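Local coordinates for Thg1-like uncharacterized protein (Bacillus thuringiensis, PDB 4KGM) that probably adds nucleotides to the 5' end of tRNA as a Thg1-like, reverse-direction polymerase, and binds ATP and magnesium ions in a polymerase palm-like catalytic domain, at residues K18-M23 / A132-Q137; K111-M116 / P124-D129. One frame throughout, in Å; residues are numbered along the deposited sequence.

Interaction 1. Residues K18-M23 / A132-Q137; sequences KLPERM and AQVLPQ
V134, at the end of strand 128-134, is the residue on which L19, P20 and M23 converge; the side-chain contacts are apolar, and no hydrogen bond crosses between the segments. CG1 meets all three partners, whereas CG2 meets only the M23 sulfur across the contact. L19 CB and CD2 approach CG1, with L19 CB 3.9 Å from V134 CG1, and the two side chains lie alongside in opposing senses. The P20 ring touches the same methyl more loosely, P20 CG lying 4.4 Å from V134 CG1. Two residues earlier on the strand, A132 receives the other methyl of L19, with L19 CD1 4.3 Å from A132 CB.

M23 supplies the sulfur contact. M23 CG sits between the backbone N and the carbonyl carbon (chi1 62°), 4.0 Å from V134 CG1, and the thioether beyond it lies against the valine branch point, with M23 SD 3.9 Å from V134 CB and 4.0 Å from V134 CG2. M23 and V134 cross obliquely.

The polar ties run elsewhere in the fold. L19 is hydrogen-bonded to N95 through its backbone, L19 O also accepting from N95 ND2, and Q133 bonds to I26 of the neighbouring strand 25-31. Other copies also meet this region: V134 of the second subunit packs on P20, and Y15 of the third subunit on L19 and P20.

With dispersion and the exclusion of water as its cohesion, the contact depends on shape rather than on directed bonds, packing the loop that precedes strand 25-31 against the end of strand 128-134, outermost in this chain's sheet, close to subunit interfaces.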
loop_
_atom_site.group_PDB
_atom_site.type_symbol
_atom_site.label_atom_id
_atom_site.label_comp_id
_atom_site.label_asym_id
_atom_site.label_seq_id
_atom_site.Cartn_x
_atom_site.Cartn_y
_atom_site.Cartn_z
ATOM N N LYS A 18 6.705 2.774 1.061
ATOM C CA LYS A 18 7.558 3.419 2.049
ATOM C C LYS A 18 6.783 3.773 3.310
ATOM O O LYS A 18 5.655 4.263 3.243
ATOM C CB LYS A 18 8.217 4.673 1.470
ATOM C CG LYS A 18 9.338 4.386 0.484
ATOM C CD LYS A 18 10.072 5.659 0.101
ATOM C CE LYS A 18 11.313 5.359 -0.725
ATOM N NZ LYS A 18 12.017 6.606 -1.136
ATOM N N LEU A 19 7.392 3.511 4.460
ATOM C CA LEU A 19 6.808 3.892 5.737
ATOM C C LEU A 19 6.994 5.388 5.951
ATOM O O LEU A 19 8.042 5.938 5.608
ATOM C CB LEU A 19 7.475 3.120 6.878
ATOM C CG LEU A 19 7.322 1.599 6.891
ATOM C CD1 LEU A 19 8.272 0.977 7.901
ATOM C CD2 LEU A 19 5.884 1.206 7.202
ATOM N N PRO A 20 5.974 6.055 6.510
ATOM C CA PRO A 20 6.117 7.470 6.866
ATOM C C PRO A 20 7.266 7.651 7.850
ATOM O O PRO A 20 7.429 6.831 8.753
ATOM C CB PRO A 20 4.771 7.811 7.526
ATOM C CG PRO A 20 4.140 6.494 7.853
ATOM C CD PRO A 20 4.627 5.543 6.809
ATOM N N GLU A 21 8.054 8.704 7.662
ATOM C CA GLU A 21 9.259 8.925 8.452
ATOM C C GLU A 21 8.968 9.592 9.793
ATOM O O GLU A 21 7.817 9.894 10.113
ATOM C CB GLU A 21 10.260 9.773 7.662
ATOM C CG GLU A 21 10.671 9.173 6.323
ATOM C CD GLU A 21 11.583 10.090 5.525
ATOM O OE1 GLU A 21 12.000 11.135 6.065
ATOM O OE2 GLU A 21 11.878 9.770 4.353
ATOM N N ARG A 22 10.030 9.815 10.563
ATOM C CA ARG A 22 9.957 10.476 11.865
ATOM C C ARG A 22 8.945 9.861 12.829
ATOM O O ARG A 22 8.241 10.577 13.541
ATOM C CB ARG A 22 9.707 11.980 11.707
ATOM C CG ARG A 22 10.876 12.733 11.092
ATOM C CD ARG A 22 10.717 14.236 11.257
ATOM N NE ARG A 22 10.678 14.628 12.663
ATOM C CZ ARG A 22 11.758 14.830 13.410
ATOM N NH1 ARG A 22 12.967 14.673 12.887
ATOM N NH2 ARG A 22 11.633 15.185 14.682
ATOM N N MET A 23 8.882 8.534 12.846
ATOM C CA MET A 23 8.058 7.817 13.812
ATOM C C MET A 23 8.605 6.406 14.044
ATOM O O MET A 23 9.250 5.841 13.161
ATOM C CB MET A 23 6.585 7.797 13.377
ATOM C CG MET A 23 6.302 7.086 12.073
ATOM S SD MET A 23 4.534 7.118 11.693
ATOM C CE MET A 23 4.248 8.884 11.588
ATOM N N ALA A 132 7.599 -5.338 8.652
ATOM C CA ALA A 132 7.862 -4.036 9.252
ATOM C C ALA A 132 6.576 -3.236 9.397
ATOM O O ALA A 132 5.586 -3.504 8.714
ATOM C CB ALA A 132 8.887 -3.264 8.430
ATOM N N GLN A 133 6.601 -2.252 10.291
ATOM C CA GLN A 133 5.437 -1.417 10.551
ATOM C C GLN A 133 5.851 -0.173 11.320
ATOM O O GLN A 133 7.003 -0.048 11.739
ATOM C CB GLN A 133 4.406 -2.188 11.375
ATOM C CG GLN A 133 4.782 -2.333 12.839
ATOM C CD GLN A 133 3.845 -3.256 13.593
ATOM O OE1 GLN A 133 3.721 -4.436 13.266
ATOM N NE2 GLN A 133 3.179 -2.721 14.608
ATOM N N VAL A 134 4.907 0.744 11.507
ATOM C CA VAL A 134 5.136 1.902 12.361
ATOM C C VAL A 134 4.224 1.850 13.581
ATOM O O VAL A 134 3.210 1.148 13.589
ATOM C CB VAL A 134 4.911 3.235 11.612
ATOM C CG1 VAL A 134 5.914 3.389 10.474
ATOM C CG2 VAL A 134 3.483 3.321 11.097
ATOM N N LEU A 135 4.598 2.594 14.615
ATOM C CA LEU A 135 3.806 2.684 15.830
ATOM C C LEU A 135 3.865 4.098 16.377
ATOM O O LEU A 135 4.903 4.752 16.300
ATOM C CB LEU A 135 4.328 1.714 16.892
ATOM C CG LEU A 135 3.950 0.238 16.782
ATOM C CD1 LEU A 135 4.538 -0.529 17.949
ATOM C CD2 LEU A 135 2.445 0.078 16.752
ATOM N N PRO A 136 2.745 4.580 16.927
ATOM C CA PRO A 136 2.787 5.851 17.655
ATOM C C PRO A 136 3.649 5.702 18.903
ATOM O O PRO A 136 3.783 4.593 19.421
ATOM C CB PRO A 136 1.321 6.098 18.027
ATOM C CG PRO A 136 0.651 4.772 17.902
ATOM C CD PRO A 136 1.385 4.024 16.841
ATOM N N GLN A 137 4.231 6.804 19.366
ATOM C CA GLN A 137 5.150 6.783 20.501
ATOM C C GLN A 137 4.561 6.156 21.767
ATOM O O GLN A 137 5.260 5.456 22.499
ATOM C CB GLN A 137 5.656 8.194 20.804
ATOM C CG GLN A 137 6.659 8.728 19.794
ATOM C CD GLN A 137 7.092 10.150 20.102
ATOM O OE1 GLN A 137 6.275 11.070 20.118
ATOM N NE2 GLN A 137 8.384 10.335 20.352
#

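Interaction 2. Residues K111-M116 / P124-D129; sequences KFNEVM and PLATFD
N113 and A126 pair through both ends of the asparagine amide. A126 N donates to N113 OD1 at 2.9 Å with an N-H...O angle of 162°, arriving in the carbonyl plane on a lone pair. In return N113 ND2 donates to A126 O, also at 2.9 Å; it meets a lone pair in the plane of that carbonyl, although A126 O is tilted 19° out of the amide plane of N113. The side chain thus satisfies the backbone N-H and C=O of a single residue, as a strand neighbour might. OD1 accepts a second hydrogen from a water, 3.1 Å from N113 OD1, and the same water donates to P124 O.

Apolar groups flank the polar pair. The F112 ring forms a T-shaped pair with F128, the F128 edge facing the F112 ring face with the planes at 79°. F128 CZ comes over that face toward the rim, 3.7 Å from F112 CG. A126 CB meets the F112 ring obliquely, 3.8 Å from F112 CD2. Beyond the contact, F34, from the ATP pocket, meets the F128 ring.

Two-point recognition by a buried amide fixes the rotation of the N113 side-chain amide and ties helix 97-119 to the chain entering strand 128-134, while the aromatic pair packs the same junction.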
loop_
_atom_site.group_PDB
_atom_site.type_symbol
_atom_site.label_atom_id
_atom_site.label_comp_id
_atom_site.label_asym_id
_atom_site.label_seq_id
_atom_site.Cartn_x
_atom_site.Cartn_y
_atom_site.Cartn_z
ATOM N N LYS A 111 23.446 -14.870 10.042
ATOM C CA LYS A 111 24.117 -15.025 11.325
ATOM C C LYS A 111 23.679 -16.293 12.052
ATOM O O LYS A 111 24.515 -17.037 12.566
ATOM C CB LYS A 111 23.888 -13.793 12.206
ATOM C CG LYS A 111 24.496 -13.886 13.605
ATOM C CD LYS A 111 25.982 -14.234 13.565
ATOM C CE LYS A 111 26.796 -13.183 12.824
ATOM N NZ LYS A 111 28.227 -13.578 12.688
ATOM N N PHE A 112 22.371 -16.534 12.083
ATOM C CA PHE A 112 21.812 -17.676 12.801
ATOM C C PHE A 112 22.349 -19.000 12.266
ATOM O O PHE A 112 22.835 -19.834 13.032
ATOM C CB PHE A 112 20.284 -17.660 12.727
ATOM C CG PHE A 112 19.622 -18.669 13.618
ATOM C CD1 PHE A 112 19.332 -18.359 14.937
ATOM C CD2 PHE A 112 19.281 -19.923 13.139
ATOM C CE1 PHE A 112 18.720 -19.283 15.760
ATOM C CE2 PHE A 112 18.668 -20.850 13.959
ATOM C CZ PHE A 112 18.387 -20.529 15.269
ATOM N N ASN A 113 22.256 -19.190 10.954
ATOM C CA ASN A 113 22.763 -20.401 10.324
ATOM C C ASN A 113 24.257 -20.601 10.572
ATOM O O ASN A 113 24.700 -21.718 10.828
ATOM C CB ASN A 113 22.466 -20.397 8.822
ATOM C CG ASN A 113 21.060 -20.871 8.503
ATOM O OD1 ASN A 113 20.590 -21.870 9.050
ATOM N ND2 ASN A 113 20.380 -20.156 7.613
ATOM N N GLU A 114 25.023 -19.515 10.503
ATOM C CA GLU A 114 26.463 -19.572 10.738
ATOM C C GLU A 114 26.795 -20.095 12.132
ATOM O O GLU A 114 27.582 -21.029 12.285
ATOM C CB GLU A 114 27.099 -18.194 10.548
ATOM C CG GLU A 114 28.535 -18.114 11.052
ATOM C CD GLU A 114 29.118 -16.716 10.962
ATOM O OE1 GLU A 114 29.776 -16.406 9.945
ATOM O OE2 GLU A 114 28.926 -15.927 11.912
ATOM N N VAL A 115 26.191 -19.481 13.144
ATOM C CA VAL A 115 26.432 -19.853 14.533
ATOM C C VAL A 115 25.950 -21.270 14.833
ATOM O O VAL A 115 26.640 -22.044 15.499
ATOM C CB VAL A 115 25.748 -18.861 15.501
ATOM C CG1 VAL A 115 25.791 -19.383 16.932
ATOM C CG2 VAL A 115 26.404 -17.493 15.405
ATOM N N MET A 116 24.771 -21.609 14.328
ATOM C CA MET A 116 24.160 -22.898 14.625
ATOM C C MET A 116 24.931 -24.062 14.004
ATOM O O MET A 116 24.904 -25.177 14.523
ATOM C CB MET A 116 22.703 -22.917 14.163
ATOM C CG MET A 116 21.805 -23.784 15.020
ATOM S SD MET A 116 21.671 -23.181 16.716
ATOM C CE MET A 116 20.785 -24.537 17.475
ATOM N N PRO A 124 19.384 -28.839 9.439
ATOM C CA PRO A 124 19.038 -28.303 8.120
ATOM C C PRO A 124 19.060 -26.777 8.126
ATOM O O PRO A 124 19.213 -26.165 9.184
ATOM C CB PRO A 124 17.612 -28.818 7.895
ATOM C CG PRO A 124 17.067 -29.024 9.266
ATOM C CD PRO A 124 18.230 -29.468 10.106
ATOM N N LEU A 125 18.910 -26.168 6.957
ATOM C CA LEU A 125 18.943 -24.714 6.856
ATOM C C LEU A 125 17.748 -24.069 7.551
ATOM O O LEU A 125 16.603 -24.472 7.344
ATOM C CB LEU A 125 19.009 -24.280 5.392
ATOM C CG LEU A 125 20.317 -24.627 4.682
ATOM C CD1 LEU A 125 20.263 -24.226 3.216
ATOM C CD2 LEU A 125 21.485 -23.956 5.389
ATOM N N ALA A 126 18.030 -23.073 8.383
ATOM C CA ALA A 126 16.981 -22.315 9.053
ATOM C C ALA A 126 16.608 -21.095 8.223
ATOM O O ALA A 126 17.478 -20.420 7.671
ATOM C CB ALA A 126 17.434 -21.892 10.441
ATOM N N THR A 127 15.310 -20.821 8.125
ATOM C CA THR A 127 14.831 -19.645 7.407
ATOM C C THR A 127 13.920 -18.795 8.285
ATOM O O THR A 127 13.383 -19.269 9.287
ATOM C CB THR A 127 14.089 -20.024 6.111
ATOM O OG1 THR A 127 13.050 -20.964 6.409
ATOM C CG2 THR A 127 15.052 -20.635 5.104
ATOM N N PHE A 128 13.758 -17.534 7.901
ATOM C CA PHE A 128 12.967 -16.586 8.675
ATOM C C PHE A 128 12.101 -15.737 7.754
ATOM O O PHE A 128 12.416 -15.559 6.577
ATOM C CB PHE A 128 13.884 -15.658 9.476
ATOM C CG PHE A 128 14.731 -16.363 10.496
ATOM C CD1 PHE A 128 15.932 -16.953 10.136
ATOM C CD2 PHE A 128 14.338 -16.414 11.822
ATOM C CE1 PHE A 128 16.713 -17.596 11.075
ATOM C CE2 PHE A 128 15.115 -17.055 12.766
ATOM C CZ PHE A 128 16.304 -17.647 12.392
ATOM N N ASP A 129 11.006 -15.210 8.291
ATOM C CA ASP A 129 10.224 -14.218 7.574
ATOM C C ASP A 129 10.459 -12.870 8.239
ATOM O O ASP A 129 11.012 -12.804 9.337
ATOM C CB ASP A 129 8.735 -14.567 7.587
ATOM C CG ASP A 129 8.016 -14.018 8.802
ATOM O OD1 ASP A 129 8.509 -14.207 9.935
ATOM O OD2 ASP A 129 6.956 -13.386 8.621
HETATM O O HOH W 1 20.838 -24.478 10.710
#

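Overall arrangement
From the N terminus, the chain passes helix 4-13 and enters the loop holding 18-23, the first side of interaction 1. Then come strand 25-31, with D30 of the ATP and magnesium site, and strands 67-73 and 76-81, with D75 in their connecting turn, before helix 97-119. Interaction 2 closes a short helix-to-strand connection, joining 111-116 to 124-129. Strand 128-134, entered at the end of 124-129, leads to 132-137, where interaction 1 closes its longer loop, with interaction 2 nested inside. Their centres lie 28 Å apart. Both use strand 128-134, outermost in this chain's antiparallel sheet: interaction 2 joins its start to helix 97-119, interaction 1 its end to the N-terminal loop, and the third subunit touches both.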